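SusD homolog (Bacteroides thetaiotaomicron VPI-5482, PDB 3IV0) probably binds glycans at the outer membrane for uptake by the cell. Local coordinates at residues T56-G61 against A337-K342; F278-N281 against S285-V288; T436-V439 against N443-M446. All coordinates share one frame; numbering follows the deposited sequence.

Interaction 1 of 3, residues T56-G61 against A337-K342; sequences TAYSTG and APKEIK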
loop_
_atom_site.group_PDB
_atom_site.type_symbol
_atom_site.label_atom_id
_atom_site.label_comp_id
_atom_site.label_asym_id
_atom_site.label_seq_id
_atom_site.Cartn_x
_atom_site.Cartn_y
_atom_site.Cartn_z
ATOM N N THR A 56 -7.073 4.199 19.340
ATOM C CA THR A 56 -7.340 3.562 20.609
ATOM C C THR A 56 -8.390 2.478 20.441
ATOM O O THR A 56 -9.382 2.707 19.775
ATOM C CB THR A 56 -7.870 4.591 21.639
ATOM O OG1 THR A 56 -6.941 5.669 21.755
ATOM C CG2 THR A 56 -8.089 3.943 22.977
ATOM N N ALA A 57 -8.157 1.306 21.032
ATOM C CA ALA A 57 -9.123 0.205 21.024
ATOM C C ALA A 57 -10.289 0.491 21.934
ATOM O O ALA A 57 -10.100 1.042 23.006
ATOM C CB ALA A 57 -8.450 -1.094 21.439
ATOM N N TYR A 58 -11.475 0.095 21.516
ATOM C CA TYR A 58 -12.631 0.172 22.406
ATOM C C TYR A 58 -12.576 -0.916 23.483
ATOM O O TYR A 58 -13.154 -0.730 24.542
ATOM C CB TYR A 58 -13.913 0.095 21.603
ATOM C CG TYR A 58 -14.228 1.374 20.874
ATOM C CD1 TYR A 58 -14.920 2.402 21.514
ATOM C CD2 TYR A 58 -13.872 1.553 19.537
ATOM C CE1 TYR A 58 -15.204 3.578 20.868
ATOM C CE2 TYR A 58 -14.165 2.728 18.873
ATOM C CZ TYR A 58 -14.850 3.736 19.532
ATOM O OH TYR A 58 -15.142 4.904 18.846
ATOM N N SER A 59 -11.856 -2.004 23.236
ATOM C CA SER A 59 -11.687 -3.080 24.207
ATOM C C SER A 59 -10.187 -3.298 24.463
ATOM O O SER A 59 -9.496 -3.808 23.588
ATOM C CB SER A 59 -12.348 -4.361 23.674
ATOM O OG SER A 59 -13.779 -4.275 23.684
ATOM N N THR A 60 -9.680 -2.912 25.641
ATOM C CA THR A 60 -8.245 -2.972 25.921
ATOM C C THR A 60 -7.669 -4.384 25.769
ATOM O O THR A 60 -6.468 -4.548 25.590
ATOM C CB THR A 60 -7.920 -2.437 27.347
ATOM O OG1 THR A 60 -8.489 -3.299 28.335
ATOM C CG2 THR A 60 -8.460 -1.044 27.532
ATOM N N GLY A 61 -8.520 -5.401 25.844
ATOM C CA GLY A 61 -8.107 -6.777 25.546
ATOM C C GLY A 61 -7.552 -7.021 24.137
ATOM O O GLY A 61 -6.831 -8.012 23.917
ATOM N N ALA A 337 -20.244 5.613 23.247
ATOM C CA ALA A 337 -20.293 6.679 22.257
ATOM C C ALA A 337 -19.275 6.398 21.161
ATOM O O ALA A 337 -18.296 7.114 21.034
ATOM C CB ALA A 337 -19.989 7.985 22.906
ATOM N N PRO A 338 -19.518 5.358 20.383
ATOM C CA PRO A 338 -18.532 5.025 19.349
ATOM C C PRO A 338 -18.572 5.933 18.138
ATOM O O PRO A 338 -19.555 6.607 17.903
ATOM C CB PRO A 338 -18.943 3.620 18.950
ATOM C CG PRO A 338 -20.413 3.588 19.151
ATOM C CD PRO A 338 -20.632 4.396 20.404
ATOM N N LYS A 339 -17.510 5.913 17.336
ATOM C CA LYS A 339 -17.527 6.623 16.069
ATOM C C LYS A 339 -16.928 5.724 14.994
ATOM O O LYS A 339 -16.152 4.818 15.313
ATOM C CB LYS A 339 -16.782 7.931 16.129
ATOM C CG LYS A 339 -15.345 7.824 16.471
ATOM C CD LYS A 339 -14.791 9.241 16.580
ATOM C CE LYS A 339 -13.353 9.285 16.937
ATOM N NZ LYS A 339 -12.839 10.714 16.914
ATOM N N GLU A 340 -17.360 5.938 13.770
ATOM C CA GLU A 340 -16.944 5.064 12.675
ATOM C C GLU A 340 -16.552 5.848 11.455
ATOM O O GLU A 340 -16.897 7.011 11.289
ATOM C CB GLU A 340 -18.029 4.060 12.342
ATOM C CG GLU A 340 -19.347 4.644 11.917
ATOM C CD GLU A 340 -20.437 3.600 11.746
ATOM O OE1 GLU A 340 -20.154 2.372 11.817
ATOM O OE2 GLU A 340 -21.609 4.026 11.535
ATOM N N ILE A 341 -15.783 5.181 10.589
ATOM C CA ILE A 341 -15.365 5.727 9.310
ATOM C C ILE A 341 -16.101 4.968 8.217
ATOM O O ILE A 341 -16.059 3.735 8.217
ATOM C CB ILE A 341 -13.843 5.551 9.154
ATOM C CG1 ILE A 341 -13.148 6.429 10.185
ATOM C CG2 ILE A 341 -13.408 5.869 7.734
ATOM C CD1 ILE A 341 -11.626 6.208 10.290
ATOM N N LYS A 342 -16.781 5.674 7.328
ATOM C CA LYS A 342 -17.657 5.087 6.333
ATOM C C LYS A 342 -17.137 5.201 4.882
ATOM O O LYS A 342 -17.780 4.798 3.918
ATOM C CB LYS A 342 -19.051 5.711 6.437
ATOM C CG LYS A 342 -19.103 7.136 6.109
ATOM C CD LYS A 342 -20.558 7.655 6.280
ATOM C CE LYS A 342 -20.662 9.132 5.979
ATOM N NZ LYS A 342 -22.039 9.626 6.218
HETATM O O HOH W 1 -15.642 6.999 20.364
#

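Interaction 2 of 3, residues F278-N281 against S285-V288; sequences FMMN and SDNV. With EDO (1,2-ethanediol), chain F.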
loop_
_atom_site.group_PDB
_atom_site.type_symbol
_atom_site.label_atom_id
_atom_site.label_comp_id
_atom_site.label_asym_id
_atom_site.label_seq_id
_atom_site.Cartn_x
_atom_site.Cartn_y
_atom_site.Cartn_z
ATOM N N PHE A 278 -10.921 -11.504 1.960
ATOM C CA PHE A 278 -9.888 -11.040 2.858
ATOM C C PHE A 278 -10.276 -11.376 4.282
ATOM O O PHE A 278 -11.439 -11.435 4.586
ATOM C CB PHE A 278 -9.736 -9.531 2.744
ATOM C CG PHE A 278 -9.379 -9.015 1.326
ATOM C CD1 PHE A 278 -8.627 -9.767 0.407
ATOM C CD2 PHE A 278 -9.747 -7.716 0.964
ATOM C CE1 PHE A 278 -8.306 -9.236 -0.815
ATOM C CE2 PHE A 278 -9.420 -7.183 -0.258
ATOM C CZ PHE A 278 -8.703 -7.938 -1.159
HETATM N N MSE A 279 -9.305 -11.497 5.167
HETATM C CA MSE A 279 -9.627 -11.565 6.576
HETATM C C MSE A 279 -10.356 -10.305 6.992
HETATM O O MSE A 279 -9.984 -9.204 6.579
HETATM C CB MSE A 279 -8.362 -11.654 7.387
HETATM C CG MSE A 279 -7.705 -12.946 7.316
HETATM SE SE MSE A 279 -6.013 -13.015 8.278
HETATM C CE MSE A 279 -6.657 -12.615 9.933
HETATM N N MSE A 280 -11.382 -10.449 7.812
HETATM C CA MSE A 280 -12.080 -9.319 8.331
HETATM C C MSE A 280 -11.105 -8.312 8.970
HETATM O O MSE A 280 -11.182 -7.105 8.710
HETATM C CB MSE A 280 -13.091 -9.814 9.350
HETATM C CG MSE A 280 -13.913 -8.741 9.879
HETATM SE SE MSE A 280 -15.486 -9.365 10.806
HETATM C CE MSE A 280 -16.040 -10.105 9.733
ATOM N N ASN A 281 -10.188 -8.813 9.783
ATOM C CA ASN A 281 -9.255 -7.971 10.531
ATOM C C ASN A 281 -8.197 -7.321 9.624
ATOM O O ASN A 281 -7.498 -6.406 10.017
ATOM C CB ASN A 281 -8.609 -8.798 11.655
ATOM C CG ASN A 281 -7.911 -7.983 12.712
ATOM O OD1 ASN A 281 -8.343 -6.868 13.131
ATOM N ND2 ASN A 281 -6.849 -8.540 13.198
ATOM N N SER A 285 -11.658 -1.045 6.819
ATOM C CA SER A 285 -13.064 -0.701 6.987
ATOM C C SER A 285 -13.729 -1.536 8.108
ATOM O O SER A 285 -14.529 -1.002 8.905
ATOM C CB SER A 285 -13.800 -0.868 5.662
ATOM O OG SER A 285 -15.119 -0.330 5.748
ATOM N N ASP A 286 -13.436 -2.839 8.161
ATOM C CA ASP A 286 -14.059 -3.721 9.148
ATOM C C ASP A 286 -13.533 -3.507 10.538
ATOM O O ASP A 286 -14.109 -4.018 11.500
ATOM C CB ASP A 286 -13.986 -5.185 8.721
ATOM C CG ASP A 286 -14.980 -5.523 7.613
ATOM O OD1 ASP A 286 -16.019 -4.846 7.481
ATOM O OD2 ASP A 286 -14.764 -6.537 6.902
ATOM N N ASN A 287 -12.443 -2.746 10.663
ATOM C CA ASN A 287 -11.906 -2.431 11.959
ATOM C C ASN A 287 -12.406 -1.089 12.495
ATOM O O ASN A 287 -12.247 -0.823 13.700
ATOM C CB ASN A 287 -10.367 -2.450 11.905
ATOM C CG ASN A 287 -9.803 -3.844 11.691
ATOM O OD1 ASN A 287 -10.350 -4.848 12.158
ATOM N ND2 ASN A 287 -8.679 -3.913 10.990
ATOM N N VAL A 288 -12.971 -0.251 11.626
ATOM C CA VAL A 288 -13.396 1.095 12.014
ATOM C C VAL A 288 -14.887 1.306 11.787
ATOM O O VAL A 288 -15.353 2.440 11.818
ATOM C CB VAL A 288 -12.603 2.201 11.281
ATOM C CG1 VAL A 288 -11.140 2.101 11.693
ATOM C CG2 VAL A 288 -12.770 2.081 9.797
HETATM C C1 EDO F . -13.891 -6.880 11.992
HETATM O O1 EDO F . -15.005 -6.491 12.749
HETATM C C2 EDO F . -12.531 -6.952 12.683
HETATM O O2 EDO F . -12.450 -6.092 13.806
#

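Interaction 3 of 3, residues T436-V439 against N443-M446; sequences TGKV and NYCM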
loop_
_atom_site.group_PDB
_atom_site.type_symbol
_atom_site.label_atom_id
_atom_site.label_comp_id
_atom_site.label_asym_id
_atom_site.label_seq_id
_atom_site.Cartn_x
_atom_site.Cartn_y
_atom_site.Cartn_z
ATOM N N THR A 436 9.509 9.728 4.602
ATOM C CA THR A 436 9.716 11.184 4.692
ATOM C C THR A 436 10.504 11.540 5.948
ATOM O O THR A 436 10.834 12.726 6.146
ATOM C CB THR A 436 8.364 11.944 4.727
ATOM O OG1 THR A 436 7.628 11.512 5.886
ATOM C CG2 THR A 436 7.578 11.757 3.431
ATOM N N GLY A 437 10.789 10.593 6.834
ATOM C CA GLY A 437 11.431 10.919 8.110
ATOM C C GLY A 437 10.471 11.571 9.107
ATOM O O GLY A 437 10.856 11.945 10.224
ATOM N N LYS A 438 9.215 11.673 8.779
ATOM C CA LYS A 438 8.276 12.354 9.643
ATOM C C LYS A 438 7.849 11.479 10.811
ATOM O O LYS A 438 7.230 11.976 11.743
ATOM C CB LYS A 438 7.070 12.891 8.856
ATOM C CG LYS A 438 7.441 14.116 8.034
ATOM C CD LYS A 438 6.337 14.561 7.115
ATOM C CE LYS A 438 6.536 15.989 6.639
ATOM N NZ LYS A 438 7.574 16.177 5.616
ATOM N N VAL A 439 8.176 10.184 10.769
ATOM C CA VAL A 439 7.821 9.244 11.821
ATOM C C VAL A 439 8.474 9.584 13.151
ATOM O O VAL A 439 7.997 9.127 14.210
ATOM C CB VAL A 439 8.097 7.780 11.410
ATOM C CG1 VAL A 439 9.593 7.400 11.461
ATOM C CG2 VAL A 439 7.244 6.782 12.260
ATOM N N ASN A 443 5.666 17.099 15.006
ATOM C CA ASN A 443 4.895 18.066 14.212
ATOM C C ASN A 443 4.014 17.393 13.144
ATOM O O ASN A 443 3.044 18.000 12.661
ATOM C CB ASN A 443 5.829 19.067 13.542
ATOM C CG ASN A 443 6.557 19.944 14.547
ATOM O OD1 ASN A 443 7.788 20.020 14.570
ATOM N ND2 ASN A 443 5.794 20.576 15.402
ATOM N N TYR A 444 4.346 16.142 12.806
ATOM C CA TYR A 444 3.658 15.402 11.732
ATOM C C TYR A 444 3.085 14.056 12.161
ATOM O O TYR A 444 2.305 13.469 11.426
ATOM C CB TYR A 444 4.627 15.175 10.582
ATOM C CG TYR A 444 5.180 16.456 10.033
ATOM C CD1 TYR A 444 4.423 17.252 9.198
ATOM C CD2 TYR A 444 6.449 16.880 10.361
ATOM C CE1 TYR A 444 4.926 18.437 8.698
ATOM C CE2 TYR A 444 6.964 18.071 9.883
ATOM C CZ TYR A 444 6.204 18.839 9.045
ATOM O OH TYR A 444 6.705 20.034 8.567
ATOM N N CYS A 445 3.461 13.548 13.321
ATOM C CA CYS A 445 3.027 12.255 13.814
ATOM C C CYS A 445 2.726 12.410 15.295
ATOM O O CYS A 445 3.589 12.866 16.052
ATOM C CB CYS A 445 4.134 11.226 13.607
ATOM S SG CYS A 445 3.722 9.578 14.282
HETATM N N MSE A 446 1.534 12.017 15.717
HETATM C CA MSE A 446 1.104 12.183 17.108
HETATM C C MSE A 446 1.792 11.180 18.028
HETATM O O MSE A 446 2.004 11.436 19.216
HETATM C CB MSE A 446 -0.410 12.002 17.197
HETATM C CG MSE A 446 -0.982 12.276 18.572
HETATM SE SE MSE A 446 -2.916 12.642 18.591
HETATM C CE MSE A 446 -2.813 14.419 18.964
#

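Interaction 1 of 3, residues T56-G61 against A337-K342
Y58 reaches across to the backbone of P338 and K339 with its phenol hydroxyl. It sits just after strand 55-57, which pairs with strand 300-302. P338 and K339 lie in the long loop between helix 318-323 and strand 348-350. The contact thus joins two parts of a SusD-family fold that are far apart in sequence. CG of Y58 stands anti to the carbonyl carbon (chi1 -75°), and this sends the ring out toward the loop. The backbone N of K339 donates to Y58 OH over 3.0 Å, with an N-H...O angle of 155°. P338 packs obliquely by the end of the ring. Its CA comes to 3.4 Å from Y58 OH, and its CB to 4.1 Å from Y58 CZ. K339 adds its CG, 3.8 Å from Y58 OH, and then runs away from the tyrosine. Its NZ is hydrogen-bonded to the backbone oxygens of S330 and I328. A water adds a second link. It accepts from Y58 OH at 2.6 Å and donates to A337 O at 2.7 Å. The backbone groups of A337 and K339, one on each side of P338 in sequence, are therefore both tied to one tyrosine oxygen. The hydroxyl of this buried tyrosine works both ways: it accepts a hydrogen bond from the K339 amide and donates one to the water.

Interaction 2 of 3, residues F278-N281 against S285-V288
D286 and N287 pack against M280 and N281 across the short turn between a 3-10 segment and helix 284-287. The 3-10 segment begins at M280 and N281, and the short, weakly bonded helix follows almost at once. The turn lies between strands 264-268 and 300-302 of this SusD-family protein. The closest backbone pairs, M280 with D286 and N281 with N287, are six residues apart in sequence.

The D286 side chain can be followed outward. Its CB points at the first segment and lies 3.4 Å from M280 O. With chi1 at -75°, CG sits beside the backbone N, and the carboxylate lies alongside the M280 side chain. OD2 lies 3.8 Å from CG of M280 in the conformer described. M280, a selenomethionine, has two conformers, so this last approach holds for one of them. The carboxylate oxygens find their hydrogen bonds elsewhere: OD1 with S357 OG and OD2 with T356 OG1. S285 OG is also bonded to S357 OG, so two residues of the helix share that serine.

A 1,2-ethanediol, probably from the crystallisation liquor, sits beside the turn. Its O1 makes a weak hydrogen bond to D286 O, and its O2 a weak one to OD1 of N287. K295 NZ also binds it. The very short approach of this molecule to M280 is doubtful.

N287 makes a direct hydrogen bond to the other segment. Its ND2 donates to N281 O over 2.9 Å, nearly straight at 165°. The acceptor lies close to the N287 amide plane, but ND2 stands above the N281 carbonyl plane, 47° out of it.

Interaction 3 of 3, residues T436-V439 against N443-M446
The loop that leaves helix 429-436 doubles back on itself, and K438 lies across the ring of Y444 where its two arms meet. The lysine chain crosses the tyrosine at a slant, over one face. K438 CG lies 3.7 Å from Y444 CD2. CD passes above CG of the ring. CE then settles over the ring centre, 3.5 Å from the Y444 centroid, as a CH-pi contact. The last torsion of K438 is bent (chi4 75°), so NZ turns up from the ring instead of running on across it. NZ still stands over the face, 4.6 Å from the centroid and 10° off the ring normal, in a cation-pi contact. The methylene therefore does the close packing, and the charge acts from farther off.

The turn itself begins at G437, the first residue to leave the helix, with positive phi. K438 N makes a weak hydrogen bond back to T436 OG1, and a 3-10 segment starts at K438. Helix 408-422 flanks this turn in the largely helical SusD fold. Its F416 makes a second cation-pi contact with K438 and meets the Y444 ring edge-to-face. Its D413 takes the other end of the tyrosine, through a hydrogen bond between OD1 and Y444 OH. A leucine in place of Y444 would probably leave D413 OD1 without its hydroxyl partner and K438 without the flat face beneath its CE and NZ.

Farther along, C445 CB lies 3.7 Å from K438 O. C445 also packs on Y429 and L433 of helix 429-436.

How the interactions relate
Interaction 2 is nested along the chain inside the long loop closed by interaction 1. Interaction 3 follows both. Interactions 1 and 2 have centres about 13 Å apart and touch: I341 N lies 3.0 Å from V288 O, a probable hydrogen bond. Both also border strand 300-302, which pairs with strand 55-57 and receives side chains from Y58, K339, N287 and V288. Interaction 3 lies apart, its centre about 24 Å from interaction 1 and about 26 Å from interaction 2, beside helices 408-422 and 429-436. Interactions 1 and 2 thus join loops around the small sheet, while interaction 3 lies in the loop that leaves helix 429-436.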